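Local coordinates for protein Old Yellow Enzyme (Pichia, PDB 6AGZ) that binds flavin mononucleotide in a TIM barrel and, as an old yellow enzyme, probably catalyses the asymmetric reduction of enone compounds, at residues A[11-16]-A[26-31]; A[187-192]-A[239-244]; A[214-219]-A[259-264]. All blocks are in the same frame, centred on the assembly; numbering follows the deposited sequence.

Contact 1: residues A[11-16]-A[26-31]; sequences DTNLFK and KNRLVF
Arg28 lies alongside Lys16 and Asn13, all three side chains running the same way. Extended from CG to NE, Arg28 donates from NE to Lys16 O at 2.9 Å; the bond is bent (145° at the hydrogen), with NE above the carbonyl plane. Asn13 CG lies over one guanidinium face, the planes inclined by 43°, while its ND2 donates to Val332 O. Lys16 NZ comes within 3.2 Å of Arg28 NH2, an approach of like charges balanced by Asp336, which forms salt bridges to both. An alanine in place of Arg28 would probably leave Lys16 O without this donor and remove one of the salt bridges to Asp336. The backbones join where Arg28 N donates to Leu14 O at 2.8 Å, nearly straight at 173°. Phe15 and Asn27 run side by side, Phe15 CD1 3.7 Å from Asn27 CB; the Asn27 amide, almost perpendicular to the ring, donates through ND2 to Asn60 OD1, and its OD1 accepts from Leu29 N in an Asx turn. Leu14 CD1 meets Leu29 CB at 4.0 Å. Loop 11-16 is thus fastened to barrel strand 29-31, with helix 328-334 on Thr12 and Leu14, strand 338-341 on Leu14 and Arg28, and helix 352-358 on Phe15 and Leu29.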
loop_
_atom_site.group_PDB
_atom_site.type_symbol
_atom_site.label_atom_id
_atom_site.label_comp_id
_atom_site.label_asym_id
_atom_site.label_seq_id
_atom_site.Cartn_x
_atom_site.Cartn_y
_atom_site.Cartn_z
ATOM N N ASP A 11 -9.019 -12.994 29.397
ATOM C CA ASP A 11 -7.677 -13.550 29.274
ATOM C C ASP A 11 -6.799 -12.772 28.303
ATOM O O ASP A 11 -5.575 -12.942 28.326
ATOM C CB ASP A 11 -7.757 -15.005 28.807
ATOM C CG ASP A 11 -8.100 -15.957 29.907
ATOM O OD1 ASP A 11 -7.244 -16.699 30.315
ATOM O OD2 ASP A 11 -9.222 -15.966 30.362
ATOM N N THR A 12 -7.382 -11.929 27.459
ATOM C CA THR A 12 -6.699 -11.387 26.294
ATOM C C THR A 12 -6.331 -9.922 26.505
ATOM O O THR A 12 -6.623 -9.314 27.539
ATOM C CB THR A 12 -7.572 -11.549 25.049
ATOM O OG1 THR A 12 -8.714 -10.688 25.152
ATOM C CG2 THR A 12 -8.046 -12.989 24.924
ATOM N N ASN A 13 -5.669 -9.356 25.490
ATOM C CA ASN A 13 -5.349 -7.933 25.485
ATOM C C ASN A 13 -6.595 -7.062 25.472
ATOM O O ASN A 13 -6.502 -5.868 25.777
ATOM C CB ASN A 13 -4.479 -7.588 24.276
ATOM C CG ASN A 13 -3.009 -7.870 24.510
ATOM O OD1 ASN A 13 -2.624 -8.415 25.544
ATOM N ND2 ASN A 13 -2.175 -7.500 23.543
ATOM N N LEU A 14 -7.755 -7.625 25.117
ATOM C CA LEU A 14 -8.979 -6.834 25.054
ATOM C C LEU A 14 -9.303 -6.187 26.394
ATOM O O LEU A 14 -9.923 -5.118 26.432
ATOM C CB LEU A 14 -10.148 -7.705 24.592
ATOM C CG LEU A 14 -11.446 -6.947 24.303
ATOM C CD1 LEU A 14 -11.265 -6.035 23.099
ATOM C CD2 LEU A 14 -12.613 -7.897 24.093
ATOM N N PHE A 15 -8.888 -6.806 27.498
ATOM C CA PHE A 15 -9.084 -6.237 28.826
ATOM C C PHE A 15 -7.752 -5.984 29.521
ATOM O O PHE A 15 -7.636 -6.117 30.740
ATOM C CB PHE A 15 -9.989 -7.130 29.669
ATOM C CG PHE A 15 -11.416 -7.101 29.226
ATOM C CD1 PHE A 15 -12.250 -6.065 29.612
ATOM C CD2 PHE A 15 -11.917 -8.089 28.397
ATOM C CE1 PHE A 15 -13.562 -6.025 29.193
ATOM C CE2 PHE A 15 -13.228 -8.054 27.975
ATOM C CZ PHE A 15 -14.052 -7.020 28.374
ATOM N N LYS A 16 -6.749 -5.624 28.747
ATOM C CA LYS A 16 -5.470 -5.139 29.241
ATOM C C LYS A 16 -5.422 -3.630 29.083
ATOM O O LYS A 16 -5.712 -3.122 27.989
ATOM C CB LYS A 16 -4.314 -5.788 28.481
ATOM C CG LYS A 16 -2.925 -5.398 28.971
ATOM C CD LYS A 16 -1.833 -6.110 28.182
ATOM C CE LYS A 16 -0.447 -5.684 28.646
ATOM N NZ LYS A 16 0.131 -4.615 27.778
ATOM N N LYS A 26 -8.939 1.491 30.601
ATOM C CA LYS A 26 -8.909 0.263 31.385
ATOM C C LYS A 26 -8.992 -0.981 30.509
ATOM O O LYS A 26 -8.519 -2.046 30.920
ATOM C CB LYS A 26 -10.054 0.272 32.401
ATOM C CG LYS A 26 -10.007 -0.846 33.432
ATOM C CD LYS A 26 -11.145 -0.714 34.434
ATOM C CE LYS A 26 -11.154 -1.869 35.422
ATOM N NZ LYS A 26 -12.263 -1.746 36.409
ATOM N N ASN A 27 -9.567 -0.871 29.313
ATOM C CA ASN A 27 -9.628 -1.980 28.374
ATOM C C ASN A 27 -9.416 -1.442 26.965
ATOM O O ASN A 27 -9.214 -0.241 26.757
ATOM C CB ASN A 27 -10.954 -2.749 28.499
ATOM C CG ASN A 27 -12.176 -1.884 28.215
ATOM O OD1 ASN A 27 -12.247 -1.188 27.201
ATOM N ND2 ASN A 27 -13.150 -1.934 29.117
ATOM N N ARG A 28 -9.468 -2.346 25.987
ATOM C CA ARG A 28 -9.270 -1.993 24.586
ATOM C C ARG A 28 -10.510 -2.289 23.750
ATOM O O ARG A 28 -10.421 -2.401 22.523
ATOM C CB ARG A 28 -8.040 -2.717 24.034
ATOM C CG ARG A 28 -6.848 -2.592 24.971
ATOM C CD ARG A 28 -5.564 -3.169 24.410
ATOM N NE ARG A 28 -4.497 -3.093 25.405
ATOM C CZ ARG A 28 -3.236 -3.451 25.187
ATOM N NH1 ARG A 28 -2.871 -3.913 24.000
ATOM N NH2 ARG A 28 -2.339 -3.344 26.159
ATOM N N LEU A 29 -11.665 -2.414 24.398
ATOM C CA LEU A 29 -12.945 -2.531 23.716
ATOM C C LEU A 29 -13.521 -1.136 23.509
ATOM O O LEU A 29 -13.605 -0.347 24.456
ATOM C CB LEU A 29 -13.911 -3.395 24.528
ATOM C CG LEU A 29 -15.369 -3.450 24.069
ATOM C CD1 LEU A 29 -15.498 -4.199 22.751
ATOM C CD2 LEU A 29 -16.244 -4.082 25.140
ATOM N N VAL A 30 -13.913 -0.834 22.275
ATOM C CA VAL A 30 -14.347 0.503 21.892
ATOM C C VAL A 30 -15.763 0.431 21.340
ATOM O O VAL A 30 -16.105 -0.496 20.598
ATOM C CB VAL A 30 -13.392 1.132 20.857
ATOM C CG1 VAL A 30 -13.861 2.528 20.467
ATOM C CG2 VAL A 30 -11.973 1.172 21.397
ATOM N N PHE A 31 -16.585 1.407 21.721
ATOM C CA PHE A 31 -17.875 1.644 21.090
ATOM C C PHE A 31 -17.650 2.601 19.925
ATOM O O PHE A 31 -17.497 3.811 20.137
ATOM C CB PHE A 31 -18.877 2.225 22.090
ATOM C CG PHE A 31 -20.275 2.369 21.547
ATOM C CD1 PHE A 31 -20.685 1.660 20.429
ATOM C CD2 PHE A 31 -21.181 3.221 22.160
ATOM C CE1 PHE A 31 -21.969 1.796 19.934
ATOM C CE2 PHE A 31 -22.466 3.360 21.671
ATOM C CZ PHE A 31 -22.860 2.648 20.556
#

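Contact 2: residues A[187-192]-A[239-244]. With FMN (flavin mononucleotide), chain C.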
loop_
_atom_site.group_PDB
_atom_site.type_symbol
_atom_site.label_atom_id
_atom_site.label_comp_id
_atom_site.label_asym_id
_atom_site.label_seq_id
_atom_site.Cartn_x
_atom_site.Cartn_y
_atom_site.Cartn_z
ATOM N N HIS A 187 -14.113 12.150 10.817
ATOM C CA HIS A 187 -14.751 11.155 9.961
ATOM C C HIS A 187 -14.333 11.425 8.521
ATOM O O HIS A 187 -14.741 12.427 7.925
ATOM C CB HIS A 187 -16.267 11.209 10.119
ATOM C CG HIS A 187 -16.991 10.052 9.504
ATOM N ND1 HIS A 187 -16.416 9.224 8.563
ATOM C CD2 HIS A 187 -18.248 9.583 9.698
ATOM C CE1 HIS A 187 -17.287 8.297 8.204
ATOM N NE2 HIS A 187 -18.405 8.492 8.878
ATOM N N SER A 188 -13.511 10.541 7.965
ATOM C CA SER A 188 -13.027 10.660 6.596
ATOM C C SER A 188 -13.278 9.369 5.834
ATOM O O SER A 188 -12.467 8.944 5.005
ATOM C CB SER A 188 -11.544 11.025 6.571
ATOM O OG SER A 188 -11.103 11.277 5.249
ATOM N N ALA A 189 -14.411 8.725 6.103
ATOM C CA ALA A 189 -14.721 7.420 5.544
ATOM C C ALA A 189 -16.140 7.407 4.990
ATOM O O ALA A 189 -16.906 8.362 5.147
ATOM C CB ALA A 189 -14.557 6.316 6.598
ATOM N N HIS A 190 -16.468 6.305 4.312
ATOM C CA HIS A 190 -17.846 5.959 3.954
ATOM C C HIS A 190 -18.478 6.980 3.010
ATOM O O HIS A 190 -19.678 7.253 3.078
ATOM C CB HIS A 190 -18.704 5.776 5.207
ATOM C CG HIS A 190 -18.268 4.637 6.074
ATOM N ND1 HIS A 190 -18.375 4.663 7.448
ATOM C CD2 HIS A 190 -17.724 3.437 5.762
ATOM C CE1 HIS A 190 -17.914 3.528 7.944
ATOM N NE2 HIS A 190 -17.514 2.766 6.943
ATOM N N GLY A 191 -17.673 7.538 2.109
ATOM C CA GLY A 191 -18.220 8.372 1.056
ATOM C C GLY A 191 -18.774 9.707 1.493
ATOM O O GLY A 191 -19.523 10.330 0.735
ATOM N N TYR A 192 -18.449 10.162 2.698
ATOM C CA TYR A 192 -18.832 11.501 3.124
ATOM C C TYR A 192 -17.779 12.486 2.612
ATOM O O TYR A 192 -16.869 12.111 1.867
ATOM C CB TYR A 192 -19.048 11.523 4.636
ATOM C CG TYR A 192 -20.168 10.595 5.070
ATOM C CD1 TYR A 192 -19.895 9.358 5.642
ATOM C CD2 TYR A 192 -21.500 10.945 4.876
ATOM C CE1 TYR A 192 -20.917 8.504 6.027
ATOM C CE2 TYR A 192 -22.528 10.097 5.256
ATOM C CZ TYR A 192 -22.231 8.879 5.830
ATOM O OH TYR A 192 -23.248 8.033 6.210
ATOM N N ARG A 239 -10.855 8.492 10.921
ATOM C CA ARG A 239 -11.327 7.198 10.446
ATOM C C ARG A 239 -11.231 7.133 8.929
ATOM O O ARG A 239 -11.574 8.093 8.231
ATOM C CB ARG A 239 -12.766 6.918 10.886
ATOM C CG ARG A 239 -13.215 5.505 10.550
ATOM C CD ARG A 239 -14.521 5.139 11.222
ATOM N NE ARG A 239 -14.466 3.788 11.772
ATOM C CZ ARG A 239 -15.524 3.110 12.201
ATOM N NH1 ARG A 239 -16.732 3.651 12.137
ATOM N NH2 ARG A 239 -15.375 1.887 12.689
ATOM N N LEU A 240 -10.763 5.990 8.426
ATOM C CA LEU A 240 -10.601 5.754 7.000
ATOM C C LEU A 240 -11.212 4.408 6.634
ATOM O O LEU A 240 -11.206 3.468 7.434
ATOM C CB LEU A 240 -9.119 5.781 6.593
ATOM C CG LEU A 240 -8.332 7.044 6.951
ATOM C CD1 LEU A 240 -6.835 6.789 6.858
ATOM C CD2 LEU A 240 -8.735 8.202 6.052
ATOM N N SER A 241 -11.740 4.324 5.415
ATOM C CA SER A 241 -12.350 3.097 4.898
ATOM C C SER A 241 -11.886 2.883 3.465
ATOM O O SER A 241 -12.639 3.101 2.508
ATOM C CB SER A 241 -13.877 3.166 4.975
ATOM O OG SER A 241 -14.382 4.193 4.140
ATOM N N PRO A 242 -10.638 2.444 3.279
ATOM C CA PRO A 242 -10.086 2.356 1.916
ATOM C C PRO A 242 -10.846 1.418 0.994
ATOM O O PRO A 242 -10.929 1.689 -0.211
ATOM C CB PRO A 242 -8.651 1.863 2.154
ATOM C CG PRO A 242 -8.350 2.219 3.577
ATOM C CD PRO A 242 -9.649 2.073 4.303
ATOM N N TYR A 243 -11.406 0.326 1.513
ATOM C CA TYR A 243 -12.068 -0.667 0.676
ATOM C C TYR A 243 -13.555 -0.408 0.479
ATOM O O TYR A 243 -14.169 -1.054 -0.377
ATOM C CB TYR A 243 -11.886 -2.069 1.269
ATOM C CG TYR A 243 -10.463 -2.573 1.250
ATOM C CD1 TYR A 243 -9.831 -2.880 0.053
ATOM C CD2 TYR A 243 -9.754 -2.755 2.430
ATOM C CE1 TYR A 243 -8.531 -3.346 0.031
ATOM C CE2 TYR A 243 -8.454 -3.220 2.418
ATOM C CZ TYR A 243 -7.847 -3.513 1.215
ATOM O OH TYR A 243 -6.553 -3.978 1.196
ATOM N N ALA A 244 -14.147 0.508 1.241
ATOM C CA ALA A 244 -15.586 0.718 1.176
ATOM C C ALA A 244 -15.999 1.298 -0.173
ATOM O O ALA A 244 -15.283 2.099 -0.779
ATOM C CB ALA A 244 -16.042 1.643 2.303
HETATM N N1 FMN C . -19.372 4.611 11.454
HETATM C C2 FMN C . -18.906 5.911 11.502
HETATM O O2 FMN C . -17.719 6.147 11.276
HETATM N N3 FMN C . -19.765 6.948 11.799
HETATM C C4 FMN C . -21.095 6.686 12.052
HETATM O O4 FMN C . -21.868 7.605 12.318
HETATM C C4A FMN C . -21.565 5.380 12.005
HETATM N N5 FMN C . -22.893 5.123 12.256
HETATM C C5A FMN C . -23.367 3.830 12.215
HETATM C C6 FMN C . -24.708 3.580 12.471
HETATM C C7 FMN C . -25.195 2.280 12.429
HETATM C C7M FMN C . -26.642 2.011 12.708
HETATM C C8 FMN C . -24.339 1.228 12.131
HETATM C C8M FMN C . -24.863 -0.177 12.086
HETATM C C9 FMN C . -22.998 1.479 11.873
HETATM C C9A FMN C . -22.506 2.781 11.916
HETATM N N10 FMN C . -21.170 3.037 11.659
HETATM C C10 FMN C . -20.701 4.337 11.703
HETATM C "C1'" FMN C . -20.232 1.907 11.346
HETATM C "C2'" FMN C . -19.748 1.325 12.677
HETATM O "O2'" FMN C . -19.039 2.318 13.387
HETATM C "C3'" FMN C . -18.876 0.081 12.514
HETATM O "O3'" FMN C . -17.690 0.409 11.826
HETATM C "C4'" FMN C . -19.626 -1.021 11.771
HETATM O "O4'" FMN C . -20.915 -1.170 12.323
HETATM C "C5'" FMN C . -18.902 -2.358 11.860
HETATM O "O5'" FMN C . -18.679 -2.685 13.213
HETATM P P FMN C . -19.505 -3.884 13.901
HETATM O O1P FMN C . -19.370 -5.125 13.052
HETATM O O2P FMN C . -18.958 -4.157 15.281
HETATM O O3P FMN C . -20.957 -3.484 14.004
HETATM O O HOH W 1 -12.058 6.617 3.604
#
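His187 and Arg239 sit side by side on neighbouring parallel strands of the eight-stranded TIM barrel, at the strand ends that carry the FMN. They form a parallel bridge pair with both side chains on the same face of the sheet. The backbone link across them is a weak hydrogen bond, Ser188 N to Arg239 O. Further on, the two loops are tied through a side chain: His190 N donates to Ser241 OG at 3.0 Å, with 159° at the hydrogen. The serine hydroxyl sits between its own backbone N and carbonyl carbon (chi1 64°), and this rotamer turns OG to the 187-192 loop. A water completes the polar set, donating to Ser188 O and accepting from Ser241 N. Within the first loop Ala189 N donates to His187 ND1, in the ring plane, which fixes the rotation of the imidazole.

Apolar packing is modest. Ala189 CB fits against Ser241, 3.3 Å from Ser241 OG, while the edge of the His190 ring, through CD2, approaches Ala244 CB at 4.2 Å. From the strand itself, Leu240 packs on helix 258-274.

Three of the pocket residues lie here, His187, His190 and Arg239. FMN O2 lies over one face of the His187 ring, toward the rim, whereas His190 presents its edge, CE1 being 4.0 Å from FMN N1. Gln110 is a further hydrogen-bonding partner of the cofactor. The positive guanidinium of Arg239 beside the pyrimidine end would probably favour negative charge building up there on reduction. Arg239 NH1 donates twice, to FMN O2 at 2.8 Å and to the ribityl O2' at 2.9 Å, the latter bond almost straight at 170°.

Contact 3: residues A[214-219]-A[259-264]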
loop_
_atom_site.group_PDB
_atom_site.type_symbol
_atom_site.label_atom_id
_atom_site.label_comp_id
_atom_site.label_asym_id
_atom_site.label_seq_id
_atom_site.Cartn_x
_atom_site.Cartn_y
_atom_site.Cartn_z
ATOM N N GLU A 214 -1.591 13.329 -3.672
ATOM C CA GLU A 214 -1.324 14.407 -2.724
ATOM C C GLU A 214 -2.459 15.423 -2.711
ATOM O O GLU A 214 -2.849 15.917 -1.646
ATOM C CB GLU A 214 0.001 15.091 -3.065
ATOM C CG GLU A 214 1.233 14.196 -2.960
ATOM C CD GLU A 214 1.436 13.304 -4.173
ATOM O OE1 GLU A 214 0.599 13.347 -5.101
ATOM O OE2 GLU A 214 2.440 12.562 -4.202
ATOM N N ASN A 215 -3.007 15.745 -3.884
ATOM C CA ASN A 215 -4.062 16.751 -3.960
ATOM C C ASN A 215 -5.377 16.230 -3.395
ATOM O O ASN A 215 -6.102 16.969 -2.718
ATOM C CB ASN A 215 -4.241 17.209 -5.406
ATOM C CG ASN A 215 -3.091 18.067 -5.890
ATOM O OD1 ASN A 215 -2.098 18.249 -5.184
ATOM N ND2 ASN A 215 -3.215 18.596 -7.101
ATOM N N ARG A 216 -5.711 14.966 -3.667
ATOM C CA ARG A 216 -6.964 14.414 -3.161
ATOM C C ARG A 216 -6.942 14.258 -1.646
ATOM O O ARG A 216 -7.987 14.374 -0.997
ATOM C CB ARG A 216 -7.263 13.072 -3.828
ATOM C CG ARG A 216 -7.785 13.192 -5.249
ATOM C CD ARG A 216 -8.177 11.835 -5.811
ATOM N NE ARG A 216 -7.027 10.950 -5.961
ATOM C CZ ARG A 216 -6.298 10.859 -7.068
ATOM N NH1 ARG A 216 -5.267 10.026 -7.119
ATOM N NH2 ARG A 216 -6.602 11.599 -8.125
ATOM N N ALA A 217 -5.773 13.999 -1.068
ATOM C CA ALA A 217 -5.626 13.885 0.375
ATOM C C ALA A 217 -5.381 15.225 1.052
ATOM O O ALA A 217 -5.275 15.271 2.283
ATOM C CB ALA A 217 -4.478 12.929 0.715
ATOM N N ARG A 218 -5.302 16.313 0.282
ATOM C CA ARG A 218 -4.848 17.586 0.833
ATOM C C ARG A 218 -5.832 18.139 1.858
ATOM O O ARG A 218 -5.426 18.594 2.932
ATOM C CB ARG A 218 -4.620 18.597 -0.290
ATOM C CG ARG A 218 -4.052 19.918 0.200
ATOM C CD ARG A 218 -3.647 20.817 -0.954
ATOM N NE ARG A 218 -2.887 20.092 -1.967
ATOM C CZ ARG A 218 -1.596 19.793 -1.864
ATOM N NH1 ARG A 218 -0.912 20.151 -0.785
ATOM N NH2 ARG A 218 -0.988 19.132 -2.840
ATOM N N LEU A 219 -7.129 18.122 1.543
ATOM C CA LEU A 219 -8.113 18.701 2.456
ATOM C C LEU A 219 -8.088 17.994 3.804
ATOM O O LEU A 219 -8.079 18.642 4.859
ATOM C CB LEU A 219 -9.512 18.641 1.836
ATOM C CG LEU A 219 -10.574 19.558 2.460
ATOM C CD1 LEU A 219 -11.652 19.897 1.450
ATOM C CD2 LEU A 219 -11.209 18.949 3.699
ATOM N N ILE A 259 -4.723 1.361 -1.922
ATOM C CA ILE A 259 -3.489 1.113 -1.182
ATOM C C ILE A 259 -2.494 2.244 -1.414
ATOM O O ILE A 259 -1.737 2.615 -0.508
ATOM C CB ILE A 259 -2.909 -0.265 -1.564
ATOM C CG1 ILE A 259 -3.792 -1.381 -0.999
ATOM C CG2 ILE A 259 -1.481 -0.420 -1.066
ATOM C CD1 ILE A 259 -3.330 -2.778 -1.358
ATOM N N ALA A 260 -2.494 2.827 -2.613
ATOM C CA ALA A 260 -1.607 3.949 -2.907
ATOM C C ALA A 260 -2.115 5.246 -2.287
ATOM O O ALA A 260 -1.362 5.963 -1.623
ATOM C CB ALA A 260 -1.452 4.111 -4.420
ATOM N N GLN A 261 -3.389 5.565 -2.514
ATOM C CA GLN A 261 -3.972 6.800 -1.996
ATOM C C GLN A 261 -3.956 6.819 -0.469
ATOM O O GLN A 261 -3.314 7.674 0.160
ATOM C CB GLN A 261 -5.399 6.935 -2.533
ATOM C CG GLN A 261 -6.145 8.180 -2.110
ATOM C CD GLN A 261 -5.622 9.437 -2.772
ATOM O OE1 GLN A 261 -5.754 9.616 -3.984
ATOM N NE2 GLN A 261 -5.043 10.324 -1.976
ATOM N N PHE A 262 -4.650 5.858 0.142
ATOM C CA PHE A 262 -4.693 5.783 1.596
ATOM C C PHE A 262 -3.351 5.364 2.177
ATOM O O PHE A 262 -3.052 5.687 3.331
ATOM C CB PHE A 262 -5.798 4.825 2.033
ATOM C CG PHE A 262 -7.173 5.272 1.629
ATOM C CD1 PHE A 262 -7.959 6.002 2.503
ATOM C CD2 PHE A 262 -7.672 4.977 0.370
ATOM C CE1 PHE A 262 -9.223 6.423 2.133
ATOM C CE2 PHE A 262 -8.935 5.396 -0.005
ATOM C CZ PHE A 262 -9.711 6.118 0.878
ATOM N N GLY A 263 -2.537 4.642 1.406
ATOM C CA GLY A 263 -1.164 4.409 1.824
ATOM C C GLY A 263 -0.397 5.705 1.996
ATOM O O GLY A 263 0.364 5.871 2.955
ATOM N N TYR A 264 -0.598 6.651 1.073
ATOM C CA TYR A 264 0.019 7.965 1.214
ATOM C C TYR A 264 -0.552 8.717 2.408
ATOM O O TYR A 264 0.193 9.379 3.140
ATOM C CB TYR A 264 -0.164 8.779 -0.067
ATOM C CG TYR A 264 0.124 10.257 0.103
ATOM C CD1 TYR A 264 1.424 10.744 0.052
ATOM C CD2 TYR A 264 -0.906 11.166 0.314
ATOM C CE1 TYR A 264 1.690 12.093 0.209
ATOM C CE2 TYR A 264 -0.650 12.514 0.474
ATOM C CZ TYR A 264 0.648 12.973 0.419
ATOM O OH TYR A 264 0.902 14.315 0.577
HETATM O O HOH W 2 -1.156 15.936 0.560
#
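Arg216 and Gln261 make the direct polar link between two helical segments, 214-219 and 259-264, on the outside of the TIM barrel. Arg216 NE donates to Gln261 OE1 at 2.7 Å, with 159° at the hydrogen, and the oxygen lies in the guanidinium plane at its edge. Arg216 NH1 adds a weak second bond to Gln261 OE1, at 3.2 Å. The guanidinium and amide planes stand 81° apart, so the amide is turned almost square to the group that binds it. A bend at chi2 (71°) in the glutamine chain swings its amide up to the arginine, and the NE2 end is used as well, donating to Ile213 O.

Packing contacts surround Ala217 and Tyr264. Ala217 CB sits near the plane of the Tyr264 ring, at its edge, 3.9 Å from CE2, and lies 3.8 Å from Gln261 NE2. Glu214 crosses the tyrosine at about a right angle, its CG 3.6 Å from the OH; the contact is with the aliphatic part of the glutamate, whose OE2 accepts from Ile213 N of the second subunit.

One water bridges the segments. It donates to Glu214 O and is hydrogen-bonded to Tyr264 OH at 2.6 Å, lying in the ring plane.

Tyr264 also packs on Ile213 of the second subunit, which places this helix pair at the dimer interface. Chemically, the buried Gln261 amide is held at both ends, whereas Glu214 OE1 comes close to Glu214 OE1 of the second subunit, a repulsion that the Ile213 N-H of that subunit, or a shared proton, would probably ease.

Overall arrangement
From the N terminus, contact 1 comes first: its 9-residue loop, which carries the antiparallel pair 18-20 and 23-25, returns to the first barrel strand, 29-31. Contact 2 then opens at the end of strand 183-187 and closes across 46 intervening residues at the end of strand 236-240. Before it closes, contact 3 begins at 214-219, and it ends on helix 258-274, beyond contact 2; the two therefore cross. They also touch, Phe262 packing on Pro242 and Leu240, so that the flavin side of the barrel is connected to its outer helices and the subunit interface. Contact 1 stands apart, its centre about 24 Å from that of contact 2, though both reach the same barrel.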